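Ionotropic glutamate receptor bacterial homologue (Nostoc punctiforme, PDB 2PYY) binds L-glutamate in the cleft of its ligand-binding core, probably as the step that gates a bacterial relative of ionotropic glutamate receptor channels. Local coordinates at residues G102-I107 / P111-A116; V115-G120 / T125-H130; S121-Y126 / A154-A159. All coordinates share one frame; numbering follows the deposited sequence.

Interaction 1: G102-I107 / P111-A116; sequences GDIRSI and PGKVVA
In one lobe of the two-lobed periplasmic-binding-protein fold, the loop that leads into strand 114-118 of the mixed sheet folds back at the outer end, far from the glutamate cleft, and D103 and K113 tie its two arms together by a surface salt bridge. The acid and the lysine reach for each other from the two arms, and NZ of K113 gives a hydrogen bond to OD2 of D103 over 2.7 Å. The ammonium meets the syn side of that oxygen, 16° out of the carboxylate plane, whereas OD1 of D103 lies 3.9 Å from the same NZ, so one carboxylate oxygen carries the pairing. The lysine chain bends at its second torsion (chi2 -68°) and runs extended from there, which carries NZ to the acid while the near part of the chain passes I104. There CD1 of I104 approaches CG of K113 at 4.2 Å, a loose apolar touch beside the charged one; the isoleucine also rests on A154 of the neighbouring strand. A methionine in place of K113 would probably leave the carboxylate of D103 without the ammonium it pairs with here, and the two arms without the one hydrogen bond between them. Beyond K113, the backbone of V114 pairs with D153, whose OD1 also accepts from N of V114. At the tight end of the turn CD of P111 lies 3.2 Å from the carbonyl O of I107.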
loop_
_atom_site.group_PDB
_atom_site.type_symbol
_atom_site.label_atom_id
_atom_site.label_comp_id
_atom_site.label_asym_id
_atom_site.label_seq_id
_atom_site.Cartn_x
_atom_site.Cartn_y
_atom_site.Cartn_z
ATOM N N GLY B 102 -0.917 -9.074 -29.021
ATOM C CA GLY B 102 -0.650 -7.847 -28.290
ATOM C C GLY B 102 0.832 -7.638 -28.043
ATOM O O GLY B 102 1.666 -8.314 -28.648
ATOM N N ASP B 103 1.163 -6.701 -27.156
ATOM C CA ASP B 103 2.555 -6.407 -26.831
ATOM C C ASP B 103 2.739 -6.133 -25.339
ATOM O O ASP B 103 3.769 -5.607 -24.908
ATOM C CB ASP B 103 3.052 -5.207 -27.644
ATOM C CG ASP B 103 2.383 -3.908 -27.239
ATOM O OD1 ASP B 103 1.140 -3.823 -27.322
ATOM O OD2 ASP B 103 3.105 -2.972 -26.840
ATOM N N ILE B 104 1.729 -6.490 -24.555
ATOM C CA ILE B 104 1.777 -6.302 -23.113
ATOM C C ILE B 104 1.564 -7.652 -22.443
ATOM O O ILE B 104 0.494 -8.242 -22.559
ATOM C CB ILE B 104 0.686 -5.322 -22.645
ATOM C CG1 ILE B 104 0.864 -3.987 -23.374
ATOM C CG2 ILE B 104 0.767 -5.140 -21.134
ATOM C CD1 ILE B 104 -0.157 -2.938 -23.011
ATOM N N ARG B 105 2.588 -8.137 -21.747
ATOM C CA ARG B 105 2.515 -9.431 -21.082
ATOM C C ARG B 105 2.961 -9.371 -19.635
ATOM O O ARG B 105 2.759 -10.321 -18.884
ATOM C CB ARG B 105 3.389 -10.448 -21.816
ATOM C CG ARG B 105 3.080 -10.601 -23.302
ATOM C CD ARG B 105 2.462 -11.954 -23.577
ATOM N NE ARG B 105 1.028 -11.970 -23.313
ATOM C CZ ARG B 105 0.348 -13.055 -22.957
ATOM N NH1 ARG B 105 0.972 -14.214 -22.809
ATOM N NH2 ARG B 105 -0.961 -12.991 -22.774
ATOM N N SER B 106 3.587 -8.266 -19.247
ATOM C CA SER B 106 4.053 -8.117 -17.874
ATOM C C SER B 106 4.371 -6.664 -17.544
ATOM O O SER B 106 4.216 -5.782 -18.384
ATOM C CB SER B 106 5.300 -8.979 -17.643
ATOM O OG SER B 106 6.408 -8.495 -18.383
ATOM N N ILE B 107 4.822 -6.432 -16.316
ATOM C CA ILE B 107 5.169 -5.090 -15.855
ATOM C C ILE B 107 6.128 -4.423 -16.825
ATOM O O ILE B 107 5.997 -3.237 -17.137
ATOM C CB ILE B 107 5.860 -5.140 -14.500
ATOM C CG1 ILE B 107 5.440 -6.413 -13.756
ATOM C CG2 ILE B 107 5.515 -3.895 -13.708
ATOM C CD1 ILE B 107 6.254 -6.684 -12.498
ATOM N N PRO B 111 5.744 0.532 -19.088
ATOM C CA PRO B 111 6.383 1.825 -19.356
ATOM C C PRO B 111 6.234 2.227 -20.814
ATOM O O PRO B 111 6.572 1.459 -21.711
ATOM C CB PRO B 111 7.836 1.576 -18.963
ATOM C CG PRO B 111 7.698 0.608 -17.839
ATOM C CD PRO B 111 6.667 -0.359 -18.361
ATOM N N GLY B 112 5.707 3.424 -21.038
ATOM C CA GLY B 112 5.514 3.906 -22.392
ATOM C C GLY B 112 4.113 3.613 -22.874
ATOM O O GLY B 112 3.778 3.869 -24.029
ATOM N N LYS B 113 3.292 3.065 -21.983
ATOM C CA LYS B 113 1.899 2.736 -22.293
ATOM C C LYS B 113 0.968 3.510 -21.354
ATOM O O LYS B 113 1.427 4.183 -20.432
ATOM C CB LYS B 113 1.658 1.235 -22.100
ATOM C CG LYS B 113 2.520 0.334 -22.960
ATOM C CD LYS B 113 2.160 0.454 -24.432
ATOM C CE LYS B 113 3.015 -0.472 -25.276
ATOM N NZ LYS B 113 2.699 -0.334 -26.728
ATOM N N VAL B 114 -0.334 3.392 -21.595
ATOM C CA VAL B 114 -1.364 4.045 -20.785
ATOM C C VAL B 114 -2.224 2.977 -20.109
ATOM O O VAL B 114 -2.892 2.190 -20.783
ATOM C CB VAL B 114 -2.295 4.925 -21.646
ATOM C CG1 VAL B 114 -3.437 5.456 -20.791
ATOM C CG2 VAL B 114 -1.505 6.086 -22.253
ATOM N N VAL B 115 -2.207 2.959 -18.781
ATOM C CA VAL B 115 -2.968 1.980 -18.009
ATOM C C VAL B 115 -4.114 2.612 -17.218
ATOM O O VAL B 115 -3.899 3.546 -16.459
ATOM C CB VAL B 115 -2.044 1.242 -17.035
ATOM C CG1 VAL B 115 -2.840 0.233 -16.226
ATOM C CG2 VAL B 115 -0.929 0.560 -17.813
ATOM N N ALA B 116 -5.325 2.092 -17.399
ATOM C CA ALA B 116 -6.496 2.608 -16.700
ATOM C C ALA B 116 -6.753 1.880 -15.388
ATOM O O ALA B 116 -6.492 0.683 -15.260
ATOM C CB ALA B 116 -7.717 2.499 -17.588
#

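Interaction 2: V115-G120 / T125-H130; sequences VATTAG and TYLREH. With GLU (glutamic acid), chain E.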
loop_
_atom_site.group_PDB
_atom_site.type_symbol
_atom_site.label_atom_id
_atom_site.label_comp_id
_atom_site.label_asym_id
_atom_site.label_seq_id
_atom_site.Cartn_x
_atom_site.Cartn_y
_atom_site.Cartn_z
ATOM N N VAL B 115 -2.207 2.959 -18.781
ATOM C CA VAL B 115 -2.968 1.980 -18.009
ATOM C C VAL B 115 -4.114 2.612 -17.218
ATOM O O VAL B 115 -3.899 3.546 -16.459
ATOM C CB VAL B 115 -2.044 1.242 -17.035
ATOM C CG1 VAL B 115 -2.840 0.233 -16.226
ATOM C CG2 VAL B 115 -0.929 0.560 -17.813
ATOM N N ALA B 116 -5.325 2.092 -17.399
ATOM C CA ALA B 116 -6.496 2.608 -16.700
ATOM C C ALA B 116 -6.753 1.880 -15.388
ATOM O O ALA B 116 -6.492 0.683 -15.260
ATOM C CB ALA B 116 -7.717 2.499 -17.588
ATOM N N THR B 117 -7.257 2.623 -14.409
ATOM C CA THR B 117 -7.584 2.073 -13.104
ATOM C C THR B 117 -8.419 3.118 -12.362
ATOM O O THR B 117 -8.647 4.222 -12.873
ATOM C CB THR B 117 -6.300 1.720 -12.297
ATOM O OG1 THR B 117 -6.652 0.896 -11.178
ATOM C CG2 THR B 117 -5.606 2.978 -11.795
ATOM N N THR B 118 -8.882 2.775 -11.168
ATOM C CA THR B 118 -9.693 3.709 -10.394
ATOM C C THR B 118 -8.848 4.783 -9.721
ATOM O O THR B 118 -7.723 4.535 -9.297
ATOM C CB THR B 118 -10.538 2.985 -9.307
ATOM O OG1 THR B 118 -9.676 2.288 -8.409
ATOM C CG2 THR B 118 -11.500 1.994 -9.947
ATOM N N ALA B 119 -9.401 5.990 -9.640
ATOM C CA ALA B 119 -8.717 7.102 -9.005
ATOM C C ALA B 119 -8.636 6.791 -7.507
ATOM O O ALA B 119 -9.597 6.281 -6.927
ATOM C CB ALA B 119 -9.504 8.413 -9.240
ATOM N N GLY B 120 -7.490 7.094 -6.898
ATOM C CA GLY B 120 -7.297 6.864 -5.474
ATOM C C GLY B 120 -7.063 5.418 -5.064
ATOM O O GLY B 120 -7.172 5.085 -3.885
ATOM N N THR B 125 -1.492 4.374 -7.540
ATOM C CA THR B 125 -0.275 4.716 -6.810
ATOM C C THR B 125 0.908 3.923 -7.383
ATOM O O THR B 125 1.945 4.490 -7.743
ATOM C CB THR B 125 -0.426 4.407 -5.293
ATOM O OG1 THR B 125 -1.408 5.282 -4.736
ATOM C CG2 THR B 125 0.890 4.619 -4.544
ATOM N N TYR B 126 0.738 2.611 -7.473
ATOM C CA TYR B 126 1.772 1.751 -8.019
ATOM C C TYR B 126 2.200 2.222 -9.420
ATOM O O TYR B 126 3.395 2.381 -9.702
ATOM C CB TYR B 126 1.269 0.306 -8.064
ATOM C CG TYR B 126 2.202 -0.662 -8.754
ATOM C CD1 TYR B 126 1.978 -1.059 -10.075
ATOM C CD2 TYR B 126 3.287 -1.213 -8.075
ATOM C CE1 TYR B 126 2.807 -1.990 -10.698
ATOM C CE2 TYR B 126 4.120 -2.140 -8.688
ATOM C CZ TYR B 126 3.875 -2.525 -9.991
ATOM O OH TYR B 126 4.686 -3.457 -10.587
ATOM N N LEU B 127 1.227 2.464 -10.290
ATOM C CA LEU B 127 1.537 2.917 -11.636
ATOM C C LEU B 127 2.318 4.230 -11.648
ATOM O O LEU B 127 3.366 4.323 -12.288
ATOM C CB LEU B 127 0.257 3.069 -12.455
ATOM C CG LEU B 127 -0.510 1.770 -12.695
ATOM C CD1 LEU B 127 -1.898 2.096 -13.212
ATOM C CD2 LEU B 127 0.238 0.875 -13.682
ATOM N N ARG B 128 1.812 5.241 -10.943
ATOM C CA ARG B 128 2.475 6.546 -10.895
ATOM C C ARG B 128 3.913 6.428 -10.402
ATOM O O ARG B 128 4.841 6.952 -11.019
ATOM C CB ARG B 128 1.712 7.521 -9.985
ATOM C CG ARG B 128 0.289 7.805 -10.431
ATOM C CD ARG B 128 -0.255 9.074 -9.795
ATOM N NE ARG B 128 -0.249 9.025 -8.338
ATOM C CZ ARG B 128 -1.138 8.370 -7.598
ATOM N NH1 ARG B 128 -2.127 7.705 -8.175
ATOM N NH2 ARG B 128 -1.026 8.369 -6.277
ATOM N N GLU B 129 4.089 5.741 -9.280
ATOM C CA GLU B 129 5.409 5.554 -8.701
ATOM C C GLU B 129 6.373 4.825 -9.634
ATOM O O GLU B 129 7.584 5.022 -9.551
ATOM C CB GLU B 129 5.290 4.815 -7.369
ATOM C CG GLU B 129 4.671 5.662 -6.265
ATOM C CD GLU B 129 4.420 4.869 -4.993
ATOM O OE1 GLU B 129 4.117 5.490 -3.950
ATOM O OE2 GLU B 129 4.524 3.618 -5.051
ATOM N N HIS B 130 5.839 3.998 -10.526
ATOM C CA HIS B 130 6.671 3.283 -11.485
ATOM C C HIS B 130 6.704 4.042 -12.804
ATOM O O HIS B 130 6.965 3.473 -13.861
ATOM C CB HIS B 130 6.145 1.869 -11.710
ATOM C CG HIS B 130 6.344 0.969 -10.533
ATOM N ND1 HIS B 130 6.951 -0.263 -10.631
ATOM C CD2 HIS B 130 6.051 1.143 -9.222
ATOM C CE1 HIS B 130 7.031 -0.808 -9.429
ATOM N NE2 HIS B 130 6.492 0.025 -8.558
HETATM N N GLU E . -7.837 -2.547 -3.092
HETATM C CA GLU E . -7.900 -1.189 -3.707
HETATM C C GLU E . -7.469 -0.138 -2.688
HETATM O O GLU E . -7.614 -0.409 -1.477
HETATM C CB GLU E . -9.325 -0.885 -4.172
HETATM C CG GLU E . -9.466 0.433 -4.927
HETATM C CD GLU E . -10.915 0.784 -5.242
HETATM O OE1 GLU E . -11.140 1.721 -6.035
HETATM O OE2 GLU E . -11.823 0.126 -4.690
HETATM O OXT GLU E . -6.999 0.940 -3.105
#
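In the beta-alpha-beta unit formed by strand 114-118, helix 122-129 and strand 133-137, the helix lies against the sheet through L127, and the same strand runs on to the glutamate pocket at T118. The packing is wholly apolar, with no hydrogen bond between the two segments. The leucine lies roughly perpendicular to V115, and both of its methyls are used: CD1 of L127 stands 3.7 Å from CG1 of V115, and CD2 of L127 is 4.0 Å from the same methyl. V115 turns CG1 anti to its own nitrogen (chi1 180°), which brings this branch against the two methyls of the leucine. Two residues on, T117 meets L127 tip to tip, its CG2 4.1 Å from CD1 of L127. That methyl faces the helix because the hydroxyl is the branch set opposite the nitrogen of T117 (chi1 -166°); OG1 is thereby turned to the carbonyl of V156 on the adjacent strand, to which it is hydrogen-bonded. The buried polar atom is thus satisfied within the sheet and the methyl is left for the helix. V134 of strand 133-137 and V156 of strand 154-158 also touch L127, so its side chain spans three neighbouring strands. Further along, R128 reaches E136 in a salt bridge. T118 ends the strand at the ligand, where its OG1 donates a hydrogen bond of 2.8 Å to OE1, a side-chain carboxylate oxygen of the bound glutamate.

Interaction 3: S121-Y126 / A154-A159; sequences STAATY and AVVFDA. With GLU (glutamic acid), chain E.
V156 meets A123 first as strand 154-158 passes the opening turn of helix 122-129: CB of A123 lies 3.3 Å from the carbonyl O of V156 and 4.2 Å from its CG1. The alanine's small side chain matches a close approach, the CA atoms of A123 and F157 being 5.6 Å apart. F157 comes next. Its CB starts away from the helix, but the ring returns to it, with CB of A123 and CB of S121 both at the ring edge near its plane. The edge also serves the ligand: CZ of F157 is 3.9 Å from CD of the bound glutamate, whose OE1 lies in the ring plane, while OD1 of D158 sits over one face, toward the rim. D158 then grips the ligand's amino group, OD2 accepting from its N at 2.6 Å, and Y186 also hydrogen-bonds to this oxygen. OD1 accepts from a water that donates to OG1 of T122 as well and accepts from N of A123, so a single water links strand end to helix start. The helix N-terminus contributes one bond to the alpha-carboxylate, N of T122 to OXT (N-H...O angle 146°); S70, R75 and the carbonyl of A68 also hydrogen-bond the ligand. S121 is the N-cap: its OG accepts from N of A124 and is also hydrogen-bonded to the carbonyl O of T118. Strand 114-118 lies beside the pair, T117 touching both A123 and F157, and L181 of strand 175-190 touches both V156 and Y126.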
loop_
_atom_site.group_PDB
_atom_site.type_symbol
_atom_site.label_atom_id
_atom_site.label_comp_id
_atom_site.label_asym_id
_atom_site.label_seq_id
_atom_site.Cartn_x
_atom_site.Cartn_y
_atom_site.Cartn_z
ATOM N N SER B 121 -6.730 4.570 -6.034
ATOM C CA SER B 121 -6.488 3.151 -5.786
ATOM C C SER B 121 -5.011 2.820 -5.580
ATOM O O SER B 121 -4.119 3.572 -6.005
ATOM C CB SER B 121 -7.005 2.321 -6.965
ATOM O OG SER B 121 -6.257 2.634 -8.128
ATOM N N THR B 122 -4.745 1.693 -4.926
ATOM C CA THR B 122 -3.358 1.295 -4.737
ATOM C C THR B 122 -2.744 1.047 -6.116
ATOM O O THR B 122 -1.531 1.160 -6.290
ATOM C CB THR B 122 -3.231 0.019 -3.866
ATOM O OG1 THR B 122 -3.974 -1.052 -4.462
ATOM C CG2 THR B 122 -3.757 0.282 -2.455
ATOM N N ALA B 123 -3.583 0.739 -7.103
ATOM C CA ALA B 123 -3.083 0.497 -8.457
ATOM C C ALA B 123 -2.614 1.804 -9.108
ATOM O O ALA B 123 -1.598 1.830 -9.806
ATOM C CB ALA B 123 -4.175 -0.170 -9.317
ATOM N N ALA B 124 -3.356 2.887 -8.885
ATOM C CA ALA B 124 -2.977 4.183 -9.453
ATOM C C ALA B 124 -1.643 4.626 -8.838
ATOM O O ALA B 124 -0.789 5.198 -9.518
ATOM C CB ALA B 124 -4.057 5.224 -9.165
ATOM N N THR B 125 -1.492 4.374 -7.540
ATOM C CA THR B 125 -0.275 4.716 -6.810
ATOM C C THR B 125 0.908 3.923 -7.383
ATOM O O THR B 125 1.945 4.490 -7.743
ATOM C CB THR B 125 -0.426 4.407 -5.293
ATOM O OG1 THR B 125 -1.408 5.282 -4.736
ATOM C CG2 THR B 125 0.890 4.619 -4.544
ATOM N N TYR B 126 0.738 2.611 -7.473
ATOM C CA TYR B 126 1.772 1.751 -8.019
ATOM C C TYR B 126 2.200 2.222 -9.420
ATOM O O TYR B 126 3.395 2.381 -9.702
ATOM C CB TYR B 126 1.269 0.306 -8.064
ATOM C CG TYR B 126 2.202 -0.662 -8.754
ATOM C CD1 TYR B 126 1.978 -1.059 -10.075
ATOM C CD2 TYR B 126 3.287 -1.213 -8.075
ATOM C CE1 TYR B 126 2.807 -1.990 -10.698
ATOM C CE2 TYR B 126 4.120 -2.140 -8.688
ATOM C CZ TYR B 126 3.875 -2.525 -9.991
ATOM O OH TYR B 126 4.686 -3.457 -10.587
ATOM N N ALA B 154 -4.039 -1.046 -21.401
ATOM C CA ALA B 154 -4.244 -2.091 -20.416
ATOM C C ALA B 154 -4.908 -1.536 -19.162
ATOM O O ALA B 154 -5.113 -0.330 -19.028
ATOM C CB ALA B 154 -2.909 -2.717 -20.042
ATOM N N VAL B 155 -5.240 -2.441 -18.249
ATOM C CA VAL B 155 -5.846 -2.089 -16.973
ATOM C C VAL B 155 -5.099 -2.838 -15.870
ATOM O O VAL B 155 -4.773 -4.014 -16.018
ATOM C CB VAL B 155 -7.331 -2.509 -16.914
ATOM C CG1 VAL B 155 -7.877 -2.297 -15.514
ATOM C CG2 VAL B 155 -8.143 -1.737 -17.922
ATOM N N VAL B 156 -4.810 -2.150 -14.775
ATOM C CA VAL B 156 -4.145 -2.762 -13.633
ATOM C C VAL B 156 -5.064 -2.526 -12.439
ATOM O O VAL B 156 -5.382 -1.390 -12.102
ATOM C CB VAL B 156 -2.772 -2.124 -13.341
ATOM C CG1 VAL B 156 -2.228 -2.651 -12.024
ATOM C CG2 VAL B 156 -1.798 -2.449 -14.470
ATOM N N PHE B 157 -5.486 -3.610 -11.801
ATOM C CA PHE B 157 -6.388 -3.501 -10.675
ATOM C C PHE B 157 -6.301 -4.764 -9.824
ATOM O O PHE B 157 -5.506 -5.669 -10.106
ATOM C CB PHE B 157 -7.801 -3.273 -11.222
ATOM C CG PHE B 157 -8.732 -2.604 -10.261
ATOM C CD1 PHE B 157 -8.319 -1.515 -9.515
ATOM C CD2 PHE B 157 -10.043 -3.052 -10.126
ATOM C CE1 PHE B 157 -9.210 -0.869 -8.634
ATOM C CE2 PHE B 157 -10.942 -2.419 -9.254
ATOM C CZ PHE B 157 -10.526 -1.328 -8.507
ATOM N N ASP B 158 -7.108 -4.824 -8.776
ATOM C CA ASP B 158 -7.108 -5.981 -7.879
ATOM C C ASP B 158 -7.471 -7.274 -8.631
ATOM O O ASP B 158 -8.522 -7.362 -9.274
ATOM C CB ASP B 158 -8.077 -5.701 -6.729
ATOM C CG ASP B 158 -7.698 -4.446 -5.963
ATOM O OD1 ASP B 158 -7.619 -3.375 -6.585
ATOM O OD2 ASP B 158 -7.477 -4.526 -4.751
ATOM N N ALA B 159 -6.587 -8.268 -8.549
ATOM C CA ALA B 159 -6.781 -9.546 -9.247
ATOM C C ALA B 159 -8.164 -10.184 -9.089
ATOM O O ALA B 159 -8.787 -10.586 -10.079
ATOM C CB ALA B 159 -5.688 -10.547 -8.828
HETATM N N GLU E . -7.837 -2.547 -3.092
HETATM C CA GLU E . -7.900 -1.189 -3.707
HETATM C C GLU E . -7.469 -0.138 -2.688
HETATM O O GLU E . -7.614 -0.409 -1.477
HETATM C CB GLU E . -9.325 -0.885 -4.172
HETATM C CG GLU E . -9.466 0.433 -4.927
HETATM C CD GLU E . -10.915 0.784 -5.242
HETATM O OE1 GLU E . -11.140 1.721 -6.035
HETATM O OE2 GLU E . -11.823 0.126 -4.690
HETATM O OXT GLU E . -6.999 0.940 -3.105
HETATM O O HOH W 1 -5.862 -1.022 -6.497
#

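Interaction 1 is a surface contact at the lobe's outer end, whereas interactions 2 and 3 are buried, with centres about 5 Å apart, and both reach the bound glutamate. Strand 114-118 serves interactions 1 and 2, helix 122-129 serves 2 and 3, and strands 114-118 and 154-158 are sheet neighbours. The chemistry changes along this path: a charged pair in the loop, methyl packing at mid-strand, then an alanine packed on the strand, with polar groups meeting through a water and the ligand. CG2 of I107 lies 3.3 Å from OH of Y126, joining interaction 1 to the helix, and OG1 of T118 packs 3.2 Å from CE1 of F157, joining the two pocket contacts.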